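Local coordinates for protein taurocyamine kinase (Schistosoma mansoni, PDB 4WOE) that reversibly transfers a phosphate group between ATP and taurocyamine, a magnesium-dependent phosphagen kinase reaction carried out by a chain built of two approximate repeats, at residues A410-N415 with P425-A430; L495-M500 with W581-D586; D181-R186 with N214-I219; S119-L124 with T275-V280. The protein carries 4 engineered substitutions. All coordinates share one frame; numbering follows the deposited sequence.

Contact 1: A410-N415 with P425-A430; sequences AHMIRN and PRTGEA. With 3S5 (Taurocyamine), chain F.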
# COMPACT_ATOMS: atom_id res chain seq x y z
N ALA A 410 -15.35 8.03 13.42
CA ALA A 410 -15.00 7.44 12.13
C ALA A 410 -13.52 7.12 12.07
O ALA A 410 -13.13 6.04 11.62
CB ALA A 410 -15.39 8.38 10.97
N HIS A 411 -12.70 8.07 12.53
CA HIS A 411 -11.26 7.86 12.74
C HIS A 411 -10.92 6.56 13.48
O HIS A 411 -10.02 5.84 13.09
CB HIS A 411 -10.67 9.03 13.52
CG HIS A 411 -10.24 10.19 12.67
ND1 HIS A 411 -10.76 11.46 12.84
CD2 HIS A 411 -9.32 10.28 11.68
CE1 HIS A 411 -10.18 12.28 11.98
NE2 HIS A 411 -9.30 11.59 11.26
N MET A 412 -11.60 6.26 14.57
CA MET A 412 -11.13 5.16 15.40
C MET A 412 -11.62 3.81 14.90
O MET A 412 -11.07 2.80 15.28
CB MET A 412 -11.50 5.36 16.88
CG MET A 412 -12.94 5.13 17.29
SD MET A 412 -13.16 5.47 19.06
CE MET A 412 -13.13 7.24 19.14
N ILE A 413 -12.63 3.78 14.04
CA ILE A 413 -13.07 2.48 13.53
C ILE A 413 -12.45 2.18 12.17
O ILE A 413 -12.62 1.08 11.65
CB ILE A 413 -14.61 2.37 13.42
CG1 ILE A 413 -15.14 3.07 12.17
CG2 ILE A 413 -15.28 2.92 14.67
CD1 ILE A 413 -16.57 2.69 11.82
N ARG A 414 -11.72 3.15 11.62
CA ARG A 414 -11.24 3.03 10.25
C ARG A 414 -10.33 1.80 10.03
O ARG A 414 -10.42 1.15 8.99
CB ARG A 414 -10.51 4.30 9.82
CG ARG A 414 -10.24 4.36 8.32
CD ARG A 414 -9.37 5.56 7.91
NE ARG A 414 -9.36 5.68 6.45
CZ ARG A 414 -8.43 5.16 5.64
NH1 ARG A 414 -7.40 4.48 6.13
NH2 ARG A 414 -8.55 5.31 4.32
N ASN A 415 -9.48 1.48 11.01
CA ASN A 415 -8.61 0.29 10.90
C ASN A 415 -9.43 -1.00 10.84
O ASN A 415 -9.08 -1.93 10.12
CB ASN A 415 -7.60 0.22 12.08
CG ASN A 415 -8.26 -0.07 13.42
OD1 ASN A 415 -8.15 -1.18 13.95
ND2 ASN A 415 -8.94 0.92 13.98
N PRO A 425 -10.65 -0.77 18.06
CA PRO A 425 -10.43 0.54 17.42
C PRO A 425 -9.07 1.17 17.78
O PRO A 425 -8.32 0.63 18.62
CB PRO A 425 -11.57 1.39 17.98
CG PRO A 425 -11.82 0.80 19.35
CD PRO A 425 -11.62 -0.69 19.17
N ARG A 426 -8.75 2.30 17.16
CA ARG A 426 -7.57 3.09 17.52
C ARG A 426 -7.94 4.57 17.66
O ARG A 426 -8.23 5.24 16.66
CB ARG A 426 -6.45 2.92 16.49
CG ARG A 426 -6.02 1.49 16.25
CD ARG A 426 -5.19 0.95 17.40
NE ARG A 426 -4.54 -0.28 16.99
CZ ARG A 426 -5.13 -1.47 16.95
NH1 ARG A 426 -6.40 -1.61 17.34
NH2 ARG A 426 -4.45 -2.53 16.53
N THR A 427 -7.91 5.07 18.89
CA THR A 427 -8.43 6.41 19.15
C THR A 427 -7.49 7.51 18.66
O THR A 427 -6.33 7.24 18.37
CB THR A 427 -8.71 6.62 20.65
OG1 THR A 427 -7.48 6.52 21.37
CG2 THR A 427 -9.68 5.56 21.18
N GLY A 428 -7.99 8.75 18.56
CA GLY A 428 -7.19 9.86 18.08
C GLY A 428 -6.55 10.76 19.14
O GLY A 428 -5.54 11.44 18.87
N GLU A 429 -7.15 10.79 20.33
CA GLU A 429 -6.60 11.54 21.45
C GLU A 429 -7.27 11.12 22.77
O GLU A 429 -8.30 10.43 22.77
CB GLU A 429 -6.73 13.06 21.24
CG GLU A 429 -8.11 13.67 21.46
CD GLU A 429 -8.04 15.20 21.48
OE1 GLU A 429 -7.15 15.74 22.16
OE2 GLU A 429 -8.88 15.86 20.80
N ALA A 430 -6.68 11.53 23.88
CA ALA A 430 -7.12 11.07 25.20
C ALA A 430 -8.58 11.46 25.45
O ALA A 430 -9.33 10.70 26.06
CB ALA A 430 -6.21 11.63 26.31
N01 3S5 F . -3.50 -2.26 19.88
C02 3S5 F . -2.97 -3.22 19.18
N03 3S5 F . -1.76 -3.10 18.72
N04 3S5 F . -3.68 -4.37 18.93
C05 3S5 F . -5.03 -4.61 19.40
C06 3S5 F . -5.59 -5.88 18.72
S07 3S5 F . -6.14 -5.58 17.06
O08 3S5 F . -7.06 -4.38 17.08
O09 3S5 F . -4.97 -5.27 16.16
O10 3S5 F . -6.87 -6.78 16.50
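Met412 meets the loop 425-430 with both its backbone and its side chain, and with Arg426 and Asn415 it makes up most of the buried surface. Its carbonyl O, on helix 409-418, takes the backbone N of Arg426 at 3.0 Å, in the carbonyl plane and on a lone pair. A CA-H...O contact of 3.2 Å runs back from Met412 CA to Arg426 O. The Met412 side chain lies beside Pro425 and points the same way, its CG 4.0 Å from Pro425 CB, while chi1 of 75° and an extended chi2 bring SD to 4.1 Å from the CG2 methyl of Thr427. This side chain also touches Tyr439 and Leu440 of helix 437-448.

Asn415 crosses Arg426 at about a right angle. Its ND2 is 3.7 Å from Arg426 CG, and its OD1, which is hydrogen-bonded to Ser422, sits over one face of the guanidinium group. A bend at chi2 (-74°) turns the arginine back along its own loop, where NH1 donates to Pro425 O at 3.2 Å from above the carbonyl plane. The same NH1 reaches taurocyamine O08 at 2.9 Å, and NH2 reaches O09 at 2.8 Å, pairing the guanidinium with two sulfonate oxygens and helping fix that end of the substrate. With Ile423 N and Cys424 N, this N-terminal-domain loop helps form the substrate pocket and, as in related phosphagen kinases, probably contributes to specificity.

Contact 2: L495-M500 with W581-D586; sequences LFPTIM and WVCEED. With 3S5 (Taurocyamine), chain F; ADP (adenosine-5'-diphosphate), chain D.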
# COMPACT_ATOMS: atom_id res chain seq x y z
N LEU A 495 -2.02 14.92 20.37
CA LEU A 495 -2.79 13.92 19.65
C LEU A 495 -1.98 12.62 19.54
O LEU A 495 -0.76 12.64 19.60
CB LEU A 495 -3.17 14.41 18.24
CG LEU A 495 -4.14 15.59 18.12
CD1 LEU A 495 -4.32 16.02 16.65
CD2 LEU A 495 -5.48 15.25 18.75
N PHE A 496 -2.68 11.50 19.38
CA PHE A 496 -2.05 10.19 19.25
C PHE A 496 -1.47 9.95 17.84
O PHE A 496 -1.83 10.65 16.90
CB PHE A 496 -3.08 9.11 19.61
CG PHE A 496 -3.53 9.16 21.04
CD1 PHE A 496 -2.77 9.83 22.00
CD2 PHE A 496 -4.70 8.52 21.44
CE1 PHE A 496 -3.19 9.88 23.33
CE2 PHE A 496 -5.12 8.55 22.77
CZ PHE A 496 -4.37 9.23 23.72
N PRO A 497 -0.58 8.95 17.70
CA PRO A 497 0.10 8.72 16.42
C PRO A 497 -0.83 8.45 15.25
O PRO A 497 -0.37 8.50 14.11
CB PRO A 497 0.96 7.48 16.69
CG PRO A 497 1.25 7.54 18.13
CD PRO A 497 -0.04 8.07 18.75
N THR A 498 -2.09 8.15 15.54
CA THR A 498 -3.09 7.91 14.50
C THR A 498 -3.32 9.15 13.64
O THR A 498 -3.19 9.10 12.41
CB THR A 498 -4.44 7.47 15.13
OG1 THR A 498 -4.72 8.33 16.25
CG2 THR A 498 -4.38 6.03 15.59
N ILE A 499 -3.65 10.27 14.28
CA ILE A 499 -4.09 11.44 13.54
C ILE A 499 -3.26 12.70 13.77
O ILE A 499 -3.50 13.73 13.13
CB ILE A 499 -5.56 11.77 13.86
CG1 ILE A 499 -5.70 12.26 15.31
CG2 ILE A 499 -6.42 10.54 13.59
CD1 ILE A 499 -7.04 12.91 15.62
N MET A 500 -2.28 12.62 14.67
CA MET A 500 -1.39 13.76 14.93
C MET A 500 -0.66 14.23 13.65
O MET A 500 -0.41 13.44 12.74
CB MET A 500 -0.37 13.42 16.03
CG MET A 500 0.75 12.44 15.63
SD MET A 500 1.75 11.83 17.04
CE MET A 500 2.28 13.35 17.82
N TRP A 581 10.40 2.58 22.01
CA TRP A 581 9.91 3.02 20.71
C TRP A 581 9.29 4.39 20.84
O TRP A 581 8.37 4.57 21.62
CB TRP A 581 8.86 2.07 20.16
CG TRP A 581 9.29 0.69 20.04
CD1 TRP A 581 10.58 0.22 20.00
CD2 TRP A 581 8.44 -0.45 19.95
NE1 TRP A 581 10.58 -1.15 19.89
CE2 TRP A 581 9.27 -1.59 19.86
CE3 TRP A 581 7.05 -0.63 19.94
CZ2 TRP A 581 8.76 -2.89 19.75
CZ3 TRP A 581 6.54 -1.92 19.83
CH2 TRP A 581 7.39 -3.03 19.74
N VAL A 582 9.79 5.37 20.09
CA VAL A 582 9.15 6.68 20.11
C VAL A 582 8.17 6.78 18.95
O VAL A 582 8.54 6.59 17.79
CB VAL A 582 10.16 7.84 20.04
CG1 VAL A 582 9.42 9.18 19.97
CG2 VAL A 582 11.08 7.82 21.26
N CYS A 583 6.91 7.06 19.31
CA CYS A 583 5.82 7.34 18.38
C CYS A 583 5.55 6.25 17.32
O CYS A 583 5.51 6.54 16.12
CB CYS A 583 6.07 8.68 17.69
SG CYS A 583 4.58 9.46 16.96
N GLU A 584 5.37 5.01 17.76
CA GLU A 584 4.80 3.98 16.91
C GLU A 584 3.27 4.00 17.06
O GLU A 584 2.62 4.93 16.60
CB GLU A 584 5.38 2.60 17.25
CG GLU A 584 5.03 1.52 16.23
CD GLU A 584 4.30 0.37 16.86
OE1 GLU A 584 4.22 -0.70 16.24
OE2 GLU A 584 3.79 0.54 17.99
N GLU A 585 2.69 3.00 17.71
CA GLU A 585 1.25 3.02 17.96
C GLU A 585 0.90 4.05 19.04
O GLU A 585 -0.05 4.84 18.89
CB GLU A 585 0.76 1.64 18.37
CG GLU A 585 -0.74 1.52 18.45
CD GLU A 585 -1.18 0.15 18.98
OE1 GLU A 585 -0.59 -0.88 18.59
OE2 GLU A 585 -2.12 0.11 19.80
N ASP A 586 1.67 4.04 20.13
CA ASP A 586 1.54 5.07 21.16
C ASP A 586 2.74 6.00 21.15
O ASP A 586 3.74 5.75 20.48
CB ASP A 586 1.36 4.43 22.54
CG ASP A 586 -0.00 3.76 22.70
OD1 ASP A 586 -1.00 4.51 22.74
OD2 ASP A 586 -0.08 2.51 22.76
N01 3S5 F . -3.50 -2.26 19.88
C02 3S5 F . -2.97 -3.22 19.18
N03 3S5 F . -1.76 -3.10 18.72
N04 3S5 F . -3.68 -4.37 18.93
C05 3S5 F . -5.03 -4.61 19.40
C06 3S5 F . -5.59 -5.88 18.72
S07 3S5 F . -6.14 -5.58 17.06
O08 3S5 F . -7.06 -4.38 17.08
O09 3S5 F . -4.97 -5.27 16.16
O10 3S5 F . -6.87 -6.78 16.50
PB ADP D . 3.57 -4.81 21.72
O1B ADP D . 4.96 -4.47 22.23
O2B ADP D . 3.11 -3.88 20.61
O3B ADP D . 2.53 -5.02 22.79
PA ADP D . 3.59 -6.72 19.54
O1A ADP D . 2.96 -8.09 19.58
O2A ADP D . 2.93 -5.57 18.83
O3A ADP D . 3.81 -6.30 21.10
O5' ADP D . 5.07 -6.85 18.89
C5' ADP D . 6.19 -6.15 19.43
C4' ADP D . 7.49 -6.93 19.26
O4' ADP D . 7.89 -7.45 20.53
C3' ADP D . 7.35 -8.13 18.32
O3' ADP D . 8.55 -8.22 17.54
C2' ADP D . 7.31 -9.33 19.23
O2' ADP D . 7.87 -10.47 18.58
C1' ADP D . 8.19 -8.85 20.37
N9 ADP D . 8.00 -9.61 21.63
C8 ADP D . 6.89 -9.69 22.37
N7 ADP D . 7.09 -10.49 23.45
C5 ADP D . 8.36 -10.94 23.41
C6 ADP D . 9.24 -11.81 24.23
N6 ADP D . 8.79 -12.39 25.36
N1 ADP D . 10.51 -12.01 23.80
C2 ADP D . 10.98 -11.43 22.68
N3 ADP D . 10.24 -10.63 21.89
C4 ADP D . 8.96 -10.35 22.19
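Met500 places CG between its backbone N and carbonyl carbon (chi1 72°), with the chain then extended at chi2, which carries SD to Cys583; there SG stands anti to the backbone N (chi1 -160°) and the two sulfurs come within 3.7 Å. The contact belongs to the catalytic domain of the phosphagen kinase fold, where the turn leaving strand 578-582 of the antiparallel sheet packs on the loop leading into helix 502-517.

Pro497 is the main wedge. Its ring fits against the backbone of the turn, with CB 3.0 Å from Glu584 O and CG 3.1 Å from Glu585 O, while CG also touches Cys583 SG. No hydrogen bond joins the two segments, so the proline meets these carbonyls through carbon alone. Phe496 O ties its own loop by accepting from both Ile499 N and Met500 N.

With their backbone oxygens toward the proline, Glu584 and Glu585 send their side chains off toward the active site. Glu584 OE2 takes Glu585 N at 2.7 Å, met from above the carboxylate plane, which helps fix the turn. Asp586 has its own partners: OD1 accepts from Cys630 N and OD2 forms a salt bridge with Arg589. Glu585 presents its carboxylate to the guanidino group of taurocyamine. There OE1 accepts from N03, and OE2 accepts from N01 at 2.7 Å with an N-H...O angle of 161°.

Contact 3: D181-R186 with N214-I219; sequences DHFLFR and NFLVWI. With ADP (adenosine-5'-diphosphate), chain C.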
# COMPACT_ATOMS: atom_id res chain seq x y z
N ASP A 181 1.01 20.60 -23.67
CA ASP A 181 -0.44 20.59 -23.95
C ASP A 181 -1.06 19.19 -23.83
O ASP A 181 -2.25 19.02 -24.11
CB ASP A 181 -0.73 21.14 -25.35
CG ASP A 181 -0.37 22.62 -25.51
OD1 ASP A 181 -0.29 23.35 -24.50
OD2 ASP A 181 -0.17 23.04 -26.67
N HIS A 182 -0.24 18.20 -23.47
CA HIS A 182 -0.63 16.80 -23.32
C HIS A 182 -1.03 16.14 -24.64
O HIS A 182 -1.81 15.19 -24.67
CB HIS A 182 -1.78 16.67 -22.30
CG HIS A 182 -1.47 17.29 -20.97
ND1 HIS A 182 -0.84 16.61 -19.96
CD2 HIS A 182 -1.69 18.54 -20.50
CE1 HIS A 182 -0.68 17.41 -18.91
NE2 HIS A 182 -1.19 18.59 -19.22
N PHE A 183 -0.47 16.65 -25.74
CA PHE A 183 -0.76 16.12 -27.07
C PHE A 183 0.32 15.14 -27.54
O PHE A 183 0.02 14.22 -28.30
CB PHE A 183 -0.89 17.25 -28.09
CG PHE A 183 -2.27 17.84 -28.20
CD1 PHE A 183 -2.91 17.90 -29.43
CD2 PHE A 183 -2.92 18.36 -27.09
CE1 PHE A 183 -4.18 18.46 -29.55
CE2 PHE A 183 -4.19 18.92 -27.20
CZ PHE A 183 -4.82 18.97 -28.43
N LEU A 184 1.56 15.35 -27.12
CA LEU A 184 2.68 14.58 -27.66
C LEU A 184 3.47 13.81 -26.60
O LEU A 184 3.62 14.29 -25.46
CB LEU A 184 3.62 15.52 -28.42
CG LEU A 184 4.76 14.85 -29.19
CD1 LEU A 184 4.18 13.89 -30.22
CD2 LEU A 184 5.60 15.91 -29.86
N PHE A 185 3.97 12.63 -26.98
CA PHE A 185 4.93 11.88 -26.16
C PHE A 185 6.20 12.70 -25.87
O PHE A 185 6.52 13.65 -26.59
CB PHE A 185 5.33 10.58 -26.87
CG PHE A 185 5.56 10.73 -28.35
CD1 PHE A 185 4.60 10.29 -29.26
CD2 PHE A 185 6.71 11.32 -28.83
CE1 PHE A 185 4.79 10.42 -30.61
CE2 PHE A 185 6.92 11.47 -30.20
CZ PHE A 185 5.96 11.02 -31.09
N ARG A 186 6.95 12.29 -24.85
CA ARG A 186 8.21 12.95 -24.50
C ARG A 186 9.40 12.34 -25.26
O ARG A 186 9.21 11.46 -26.10
CB ARG A 186 8.41 12.85 -22.99
CG ARG A 186 7.23 13.38 -22.19
CD ARG A 186 7.51 13.23 -20.72
NE ARG A 186 8.87 13.67 -20.41
CZ ARG A 186 9.18 14.88 -19.98
NH1 ARG A 186 8.23 15.79 -19.79
NH2 ARG A 186 10.45 15.19 -19.72
N ASN A 214 -9.14 17.17 -30.85
CA ASN A 214 -9.62 16.29 -29.78
C ASN A 214 -9.47 14.81 -30.18
O ASN A 214 -10.11 13.92 -29.59
CB ASN A 214 -11.07 16.61 -29.42
CG ASN A 214 -12.02 16.42 -30.59
OD1 ASN A 214 -11.65 15.84 -31.62
ND2 ASN A 214 -13.27 16.90 -30.44
N PHE A 215 -8.65 14.58 -31.20
CA PHE A 215 -8.34 13.24 -31.71
C PHE A 215 -6.96 13.30 -32.29
O PHE A 215 -6.67 14.18 -33.10
CB PHE A 215 -9.32 12.78 -32.80
CG PHE A 215 -8.88 11.52 -33.53
CD1 PHE A 215 -9.21 10.26 -33.02
CD2 PHE A 215 -8.17 11.59 -34.72
CE1 PHE A 215 -8.81 9.10 -33.68
CE2 PHE A 215 -7.76 10.43 -35.39
CZ PHE A 215 -8.09 9.18 -34.87
N LEU A 216 -6.10 12.37 -31.90
CA LEU A 216 -4.75 12.41 -32.42
C LEU A 216 -4.09 11.03 -32.46
O LEU A 216 -4.47 10.12 -31.72
CB LEU A 216 -3.92 13.41 -31.61
CG LEU A 216 -3.78 13.18 -30.12
CD1 LEU A 216 -2.37 12.76 -29.86
CD2 LEU A 216 -4.13 14.43 -29.32
N VAL A 217 -3.11 10.89 -33.34
CA VAL A 217 -2.45 9.62 -33.54
C VAL A 217 -0.94 9.75 -33.47
O VAL A 217 -0.37 10.59 -34.17
CB VAL A 217 -2.80 9.00 -34.90
CG1 VAL A 217 -2.12 7.64 -35.03
CG2 VAL A 217 -4.32 8.87 -35.06
N TRP A 218 -0.31 8.94 -32.64
CA TRP A 218 1.15 8.85 -32.62
C TRP A 218 1.60 7.68 -33.48
O TRP A 218 1.14 6.54 -33.29
CB TRP A 218 1.69 8.67 -31.20
CG TRP A 218 1.30 9.72 -30.21
CD1 TRP A 218 0.73 10.94 -30.46
CD2 TRP A 218 1.43 9.63 -28.78
NE1 TRP A 218 0.51 11.61 -29.28
CE2 TRP A 218 0.93 10.83 -28.24
CE3 TRP A 218 1.92 8.64 -27.92
CZ2 TRP A 218 0.92 11.07 -26.86
CZ3 TRP A 218 1.91 8.89 -26.55
CH2 TRP A 218 1.41 10.09 -26.04
N ILE A 219 2.50 7.94 -34.42
CA ILE A 219 3.02 6.92 -35.31
C ILE A 219 4.43 6.50 -34.90
O ILE A 219 5.33 7.35 -34.82
CB ILE A 219 3.04 7.41 -36.77
CG1 ILE A 219 1.65 7.87 -37.20
CG2 ILE A 219 3.60 6.32 -37.69
CD1 ILE A 219 1.52 8.18 -38.67
PB ADP C . -0.51 6.69 -22.08
O1B ADP C . 0.38 5.58 -21.56
O2B ADP C . 0.08 7.47 -23.25
O3B ADP C . -1.98 6.30 -22.24
PA ADP C . 0.74 8.47 -20.17
O1A ADP C . 2.01 8.01 -20.83
O2A ADP C . 0.54 8.33 -18.68
O3A ADP C . -0.55 7.78 -20.87
O5' ADP C . 0.51 10.01 -20.58
C5' ADP C . 1.20 10.65 -21.66
C4' ADP C . 0.53 12.01 -21.87
O4' ADP C . -0.90 11.86 -21.88
C3' ADP C . 0.85 12.97 -20.74
O3' ADP C . 0.98 14.29 -21.29
C2' ADP C . -0.40 12.97 -19.89
O2' ADP C . -0.57 14.17 -19.15
C1' ADP C . -1.46 12.81 -20.95
N9 ADP C . -2.76 12.40 -20.36
C8 ADP C . -3.09 11.18 -19.86
N7 ADP C . -4.37 11.17 -19.40
C5 ADP C . -4.88 12.41 -19.59
C6 ADP C . -6.17 13.08 -19.33
N6 ADP C . -7.19 12.40 -18.74
N1 ADP C . -6.29 14.39 -19.69
C2 ADP C . -5.27 15.05 -20.26
N3 ADP C . -4.07 14.50 -20.53
C4 ADP C . -3.81 13.21 -20.22
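The loop 181-186 runs past strand 215-219 without pairing with it, the closest CA atoms being those of Phe183 and Leu216, 7.6 Å apart. After helix 172-180, His182 is the first residue to leave helical geometry, with the positive phi of a Schellman motif, and the chain then brings Phe183 O to the indole of Trp218, where NE1 donates to it at 2.8 Å. This oxygen is in the indole plane, at the ring edge, and the N-H...O angle is 150°.

Phe185 points its ring edge at the face of the indole, planes at 87°, with CD1 3.3 Å from Trp218 CD2. Its CB makes a CH-pi contact over the six-membered ring, 4.0 Å from the centroid. The phenyl ring is backed on one face by Leu184 CD1. Leu216 CD2 approaches the Phe183 ring obliquely, 3.7 Å from Phe183 CD1, and Leu216 CD1 touches Phe183 O.

On its other side the loop offers His182 ND1 to the ADP ribose, hydrogen-bonded to O2' at 2.6 Å and more loosely to O3'. An edge bond and a covered face fix the indole's rotation, and this packing may help position His182, a predicted ATP-binding residue, for the ribose.

Contact 4: S119-L124 with T275-V280; sequences STRVRL and TLRASV. With ADP (adenosine-5'-diphosphate), chain C.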
# COMPACT_ATOMS: atom_id res chain seq x y z
N SER A 119 -9.73 17.04 -17.39
CA SER A 119 -9.79 16.50 -18.75
C SER A 119 -9.97 14.98 -18.79
O SER A 119 -9.64 14.28 -17.84
CB SER A 119 -8.53 16.89 -19.52
OG SER A 119 -7.37 16.51 -18.80
N THR A 120 -10.49 14.48 -19.91
CA THR A 120 -10.79 13.06 -20.08
C THR A 120 -10.17 12.54 -21.37
O THR A 120 -10.22 13.19 -22.40
CB THR A 120 -12.30 12.81 -20.08
OG1 THR A 120 -12.86 13.35 -18.88
CG2 THR A 120 -12.62 11.31 -20.15
N ARG A 121 -9.56 11.37 -21.30
CA ARG A 121 -8.76 10.85 -22.40
C ARG A 121 -8.98 9.34 -22.52
O ARG A 121 -9.02 8.64 -21.51
CB ARG A 121 -7.29 11.18 -22.14
CG ARG A 121 -6.27 10.75 -23.20
CD ARG A 121 -4.89 11.24 -22.75
NE ARG A 121 -3.77 10.85 -23.60
CZ ARG A 121 -3.16 9.66 -23.56
NH1 ARG A 121 -3.59 8.71 -22.73
NH2 ARG A 121 -2.12 9.42 -24.37
N VAL A 122 -9.14 8.84 -23.74
CA VAL A 122 -9.12 7.39 -23.94
C VAL A 122 -8.13 7.05 -25.05
O VAL A 122 -8.11 7.72 -26.08
CB VAL A 122 -10.52 6.80 -24.29
CG1 VAL A 122 -10.47 5.27 -24.30
CG2 VAL A 122 -11.57 7.27 -23.30
N ARG A 123 -7.28 6.04 -24.85
CA ARG A 123 -6.40 5.63 -25.94
C ARG A 123 -6.32 4.14 -26.16
O ARG A 123 -6.54 3.35 -25.25
CB ARG A 123 -4.97 6.17 -25.74
CG ARG A 123 -4.23 5.58 -24.56
CD ARG A 123 -3.31 4.38 -24.88
NE ARG A 123 -2.44 4.16 -23.72
CZ ARG A 123 -2.19 2.99 -23.14
NH1 ARG A 123 -2.73 1.88 -23.61
NH2 ARG A 123 -1.39 2.95 -22.08
N LEU A 124 -5.98 3.80 -27.39
CA LEU A 124 -5.76 2.43 -27.86
C LEU A 124 -4.37 2.34 -28.46
O LEU A 124 -3.79 3.37 -28.81
CB LEU A 124 -6.78 2.05 -28.95
CG LEU A 124 -8.27 2.06 -28.64
CD1 LEU A 124 -9.08 1.80 -29.91
CD2 LEU A 124 -8.52 1.01 -27.57
N THR A 275 -5.86 -3.11 -25.04
CA THR A 275 -4.88 -2.00 -25.12
C THR A 275 -5.47 -0.66 -24.64
O THR A 275 -4.84 0.40 -24.77
CB THR A 275 -4.31 -1.82 -26.56
OG1 THR A 275 -5.19 -0.98 -27.32
CG2 THR A 275 -4.15 -3.16 -27.27
N LEU A 276 -6.68 -0.71 -24.07
CA LEU A 276 -7.46 0.49 -23.79
C LEU A 276 -7.16 1.10 -22.41
O LEU A 276 -7.23 0.43 -21.37
CB LEU A 276 -8.95 0.15 -23.91
CG LEU A 276 -9.99 1.26 -24.11
CD1 LEU A 276 -11.21 0.72 -24.84
CD2 LEU A 276 -10.42 1.81 -22.79
N ARG A 277 -6.84 2.38 -22.40
CA ARG A 277 -6.66 3.11 -21.15
C ARG A 277 -7.52 4.36 -21.17
O ARG A 277 -7.22 5.31 -21.88
CB ARG A 277 -5.19 3.46 -20.93
CG ARG A 277 -4.88 4.04 -19.56
CD ARG A 277 -3.38 4.30 -19.36
NE ARG A 277 -3.01 5.68 -19.61
CZ ARG A 277 -3.21 6.67 -18.73
NH1 ARG A 277 -2.83 7.91 -19.03
NH2 ARG A 277 -3.78 6.42 -17.55
N ALA A 278 -8.62 4.33 -20.43
CA ALA A 278 -9.49 5.49 -20.28
C ALA A 278 -9.14 6.26 -18.99
O ALA A 278 -9.12 5.68 -17.90
CB ALA A 278 -10.95 5.07 -20.27
N SER A 279 -8.86 7.54 -19.11
CA SER A 279 -8.37 8.29 -17.96
C SER A 279 -9.00 9.66 -17.79
O SER A 279 -9.46 10.28 -18.76
CB SER A 279 -6.86 8.47 -18.06
OG SER A 279 -6.56 9.43 -19.05
N VAL A 280 -9.00 10.11 -16.54
CA VAL A 280 -9.25 11.51 -16.21
C VAL A 280 -8.02 12.08 -15.52
O VAL A 280 -7.24 11.34 -14.93
CB VAL A 280 -10.46 11.69 -15.26
CG1 VAL A 280 -11.73 11.22 -15.93
CG2 VAL A 280 -10.21 10.95 -13.93
PB ADP C . -0.51 6.69 -22.08
O1B ADP C . 0.38 5.58 -21.56
O2B ADP C . 0.08 7.47 -23.25
O3B ADP C . -1.98 6.30 -22.24
PA ADP C . 0.74 8.47 -20.17
O1A ADP C . 2.01 8.01 -20.83
O2A ADP C . 0.54 8.33 -18.68
O3A ADP C . -0.55 7.78 -20.87
O5' ADP C . 0.51 10.01 -20.58
C5' ADP C . 1.20 10.65 -21.66
C4' ADP C . 0.53 12.01 -21.87
O4' ADP C . -0.90 11.86 -21.88
C3' ADP C . 0.85 12.97 -20.74
O3' ADP C . 0.98 14.29 -21.29
C2' ADP C . -0.40 12.97 -19.89
O2' ADP C . -0.57 14.17 -19.15
C1' ADP C . -1.46 12.81 -20.95
N9 ADP C . -2.76 12.40 -20.36
C8 ADP C . -3.09 11.18 -19.86
N7 ADP C . -4.37 11.17 -19.40
C5 ADP C . -4.88 12.41 -19.59
C6 ADP C . -6.17 13.08 -19.33
N6 ADP C . -7.19 12.40 -18.74
N1 ADP C . -6.29 14.39 -19.69
C2 ADP C . -5.27 15.05 -20.26
N3 ADP C . -4.07 14.50 -20.53
C4 ADP C . -3.81 13.21 -20.22
O HOH W 1 -5.84 7.74 -21.25
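Arg123, Arg121 and Arg277 converge on one beta-phosphate oxygen of ADP, O3B, which lies close to the plane of each guanidinium: Arg123 NE at 2.6 Å, Arg121 NH1 and Arg277 NE at 2.9 Å each. Arg121 reaches it on a chain extended from CG to NE, whose CD passes beneath the adenine. Arg277 NH2 also forms a salt bridge with Asp320. Ser119 OG donates to ADP N1 and Ser279 OG to N7 at 2.8 Å, while a water links Arg121 NH1, Arg277 O and Ser279 OG.

Beneath the nucleotide, strands 119-124 and 277-280 run antiparallel at 169°. Arg121 with Ser279 and Arg123 with Arg277 are the hydrogen-bonded pairs, Ser279 N meeting Arg121 O almost straight at 2.6 Å. Arg277 CB covers one face of the Arg123 guanidinium. On the other face of the sheet Val122 CG2 packs on Ala278 CB at 3.8 Å, next to helices 236-250 and 331-355. Three arginines on one oxygen should stabilise negative charge on the beta-phosphate, consistent with the predicted ATP-binding role.

The four contacts fall into two pairs, one in each half of the chain. Contacts 1 and 2 have centres about 12 Å apart and join through Thr427 O to Thr498 OG1 and Gly428 O to Phe496 N, both probable hydrogen bonds at 2.9 Å; they hold opposite ends of one taurocyamine, the sulfonate and the guanidino group, near predicted active-site Cys631. Contacts 3 and 4 are also about 12 Å apart, reach the same sheet, and take the ribose, base and phosphates of a single ADP, with Trp218 CH2 packing 4.0 Å from Arg121 NH2. Between the pairs, centres lie about 38 to 47 Å apart without touching, so each half holds its own ADP and taurocyamine site.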